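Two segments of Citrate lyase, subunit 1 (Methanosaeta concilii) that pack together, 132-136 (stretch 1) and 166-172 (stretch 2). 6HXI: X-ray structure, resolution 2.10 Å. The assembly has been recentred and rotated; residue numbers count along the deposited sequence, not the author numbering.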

# COMPACT_ATOMS: atom_id res chain seq x y z
N PHE C 132 11.54 49.82 -55.80
CA PHE C 132 11.68 50.39 -57.14
C PHE C 132 10.63 51.48 -57.32
O PHE C 132 9.48 51.27 -56.94
CB PHE C 132 11.55 49.30 -58.23
CG PHE C 132 12.53 48.16 -58.05
CD1 PHE C 132 13.84 48.27 -58.50
CD2 PHE C 132 12.15 47.00 -57.40
CE1 PHE C 132 14.75 47.22 -58.31
CE2 PHE C 132 13.07 45.95 -57.20
CZ PHE C 132 14.36 46.07 -57.66
N PHE C 133 11.04 52.65 -57.83
CA PHE C 133 10.15 53.77 -58.05
C PHE C 133 10.43 54.46 -59.37
O PHE C 133 11.59 54.66 -59.73
CB PHE C 133 10.20 54.77 -56.87
CG PHE C 133 9.33 56.00 -57.04
CD1 PHE C 133 7.97 55.97 -56.73
CD2 PHE C 133 9.86 57.19 -57.54
CE1 PHE C 133 7.16 57.09 -56.94
CE2 PHE C 133 9.04 58.31 -57.75
CZ PHE C 133 7.71 58.26 -57.42
N SER C 134 9.36 54.87 -60.06
CA SER C 134 9.42 55.65 -61.30
C SER C 134 8.22 56.59 -61.41
O SER C 134 7.21 56.38 -60.73
CB SER C 134 9.52 54.73 -62.52
OG SER C 134 9.88 55.48 -63.67
N MET C 135 8.34 57.65 -62.22
CA MET C 135 7.22 58.59 -62.39
C MET C 135 6.47 58.32 -63.69
O MET C 135 5.56 59.08 -64.07
CB MET C 135 7.66 60.04 -62.22
CG MET C 135 8.11 60.36 -60.81
SD MET C 135 9.02 61.91 -60.64
CE MET C 135 10.20 61.75 -61.95
N ASP C 136 6.80 57.17 -64.33
CA ASP C 136 6.19 56.68 -65.56
C ASP C 136 5.58 55.30 -65.31
O ASP C 136 6.21 54.27 -65.56
CB ASP C 136 7.23 56.65 -66.71
CG ASP C 136 7.95 57.97 -66.94
OD1 ASP C 136 7.28 58.95 -67.34
OD2 ASP C 136 9.18 58.01 -66.71
N SER C 166 15.84 61.18 -50.53
CA SER C 166 16.71 61.17 -51.71
C SER C 166 16.18 60.14 -52.75
O SER C 166 16.58 58.98 -52.83
CB SER C 166 18.16 60.91 -51.32
OG SER C 166 18.56 61.84 -50.33
N LYS C 167 15.19 60.64 -53.51
CA LYS C 167 14.39 60.05 -54.57
C LYS C 167 14.37 61.10 -55.72
O LYS C 167 15.23 62.01 -55.73
CB LYS C 167 12.98 59.85 -54.01
CG LYS C 167 12.17 58.75 -54.67
CD LYS C 167 11.15 58.12 -53.72
CE LYS C 167 10.04 59.05 -53.29
NZ LYS C 167 10.41 59.82 -52.07
N LEU C 168 13.42 61.00 -56.67
CA LEU C 168 13.34 61.89 -57.83
C LEU C 168 13.02 63.36 -57.48
O LEU C 168 12.01 63.64 -56.82
CB LEU C 168 12.38 61.35 -58.89
CG LEU C 168 12.96 60.19 -59.72
CD1 LEU C 168 11.94 59.10 -59.95
CD2 LEU C 168 13.59 60.68 -61.03
N PRO C 169 13.91 64.30 -57.91
CA PRO C 169 13.67 65.73 -57.61
C PRO C 169 12.48 66.33 -58.36
O PRO C 169 11.85 67.25 -57.84
CB PRO C 169 14.99 66.40 -58.01
CG PRO C 169 15.59 65.50 -59.03
CD PRO C 169 15.15 64.10 -58.69
N ALA C 170 12.17 65.79 -59.57
CA ALA C 170 11.06 66.19 -60.44
C ALA C 170 9.69 66.20 -59.75
O ALA C 170 8.79 66.93 -60.20
CB ALA C 170 11.03 65.29 -61.67
N GLU C 171 9.52 65.40 -58.66
CA GLU C 171 8.31 65.30 -57.84
C GLU C 171 8.01 66.63 -57.16
O GLU C 171 8.94 67.40 -56.88
CB GLU C 171 8.50 64.25 -56.76
CG GLU C 171 8.05 62.87 -57.16
CD GLU C 171 8.58 61.84 -56.20
OE1 GLU C 171 8.01 61.72 -55.09
OE2 GLU C 171 9.62 61.22 -56.51
N LEU C 172 6.72 66.88 -56.84
CA LEU C 172 6.28 68.11 -56.18
C LEU C 172 6.87 68.24 -54.77
O LEU C 172 7.41 67.26 -54.25
CB LEU C 172 4.73 68.22 -56.16
CG LEU C 172 4.06 69.11 -57.22
CD1 LEU C 172 3.86 68.37 -58.54
CD2 LEU C 172 2.71 69.61 -56.74

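No hydrogen bond joins these two stretches; they are held by the packing of side chains, which buries 283 Å² counted over both sides. The backbones lie well apart, with the CA atoms of Ser134 and Leu168 8.1 Å from each other, and three residues, Met135, Phe133 and Leu168, supply most of the covered surface.

Met135 gives up the most, 83 Å². It follows directly on the strand that ends at Ser134, and its CA-to-CB bond points toward the second stretch. With chi angles m, t and m, the chain extends and then bends at its tip, so that the terminal methyl reaches two apolar partners at once: CE lies 3.6 Å from CB of Ala170 and 3.7 Å from CD2 of Leu168. The sulfur is also engaged, SD of Met135 standing 3.7 Å from CG of Glu171. A long, flexible, unbranched side chain suits this place, since it can touch several residues of the type I turn that runs from Leu168 to Glu171. Ala170, on that turn, offers a small methyl that CE can approach closely.

Phe133, a buried residue of the strand, also points toward the other stretch and loses 68 Å². Its t rotamer carries the flat ring in among three side chains. CD of Lys167 lies over one face, while CD1 of Leu168 meets the ring at its edge, 3.7 Å from CD2 of Phe133. Lys167 suits a place beside an aromatic ring because its methylene chain is apolar: CG comes within 4.0 Å of CD2 of Phe133, while NZ is hydrogen-bonded elsewhere in the structure. Between Phe133 and Met135, Ser134 turns its side chain away, as the alternation of a strand leads one to expect, and its OG finds a hydrogen bond elsewhere.

Leu168 links the two larger residues. CD1 of Leu168 touches both, lying 3.7 Å from CD2 of Phe133 and 3.7 Å from CE of Met135, and CD2 of Leu168 adds a second contact with that methyl, so one leucine fills space beside both. Its CD1 also comes within 4.5 Å of CA of Ser134.

Glu171 is the polar member of the group. Its CA-to-CB bond points sideways, but the end of the side chain comes nearer, bringing OE2 to 3.2 Å from CE2 of Phe133. Carbon atoms on a phenyl rim carry slightly positive hydrogens, which makes a carboxylate oxygen a tolerable neighbour, although here the approach to the ring is oblique. Its aliphatic CG, meanwhile, supplies the contact with the Met135 sulfur.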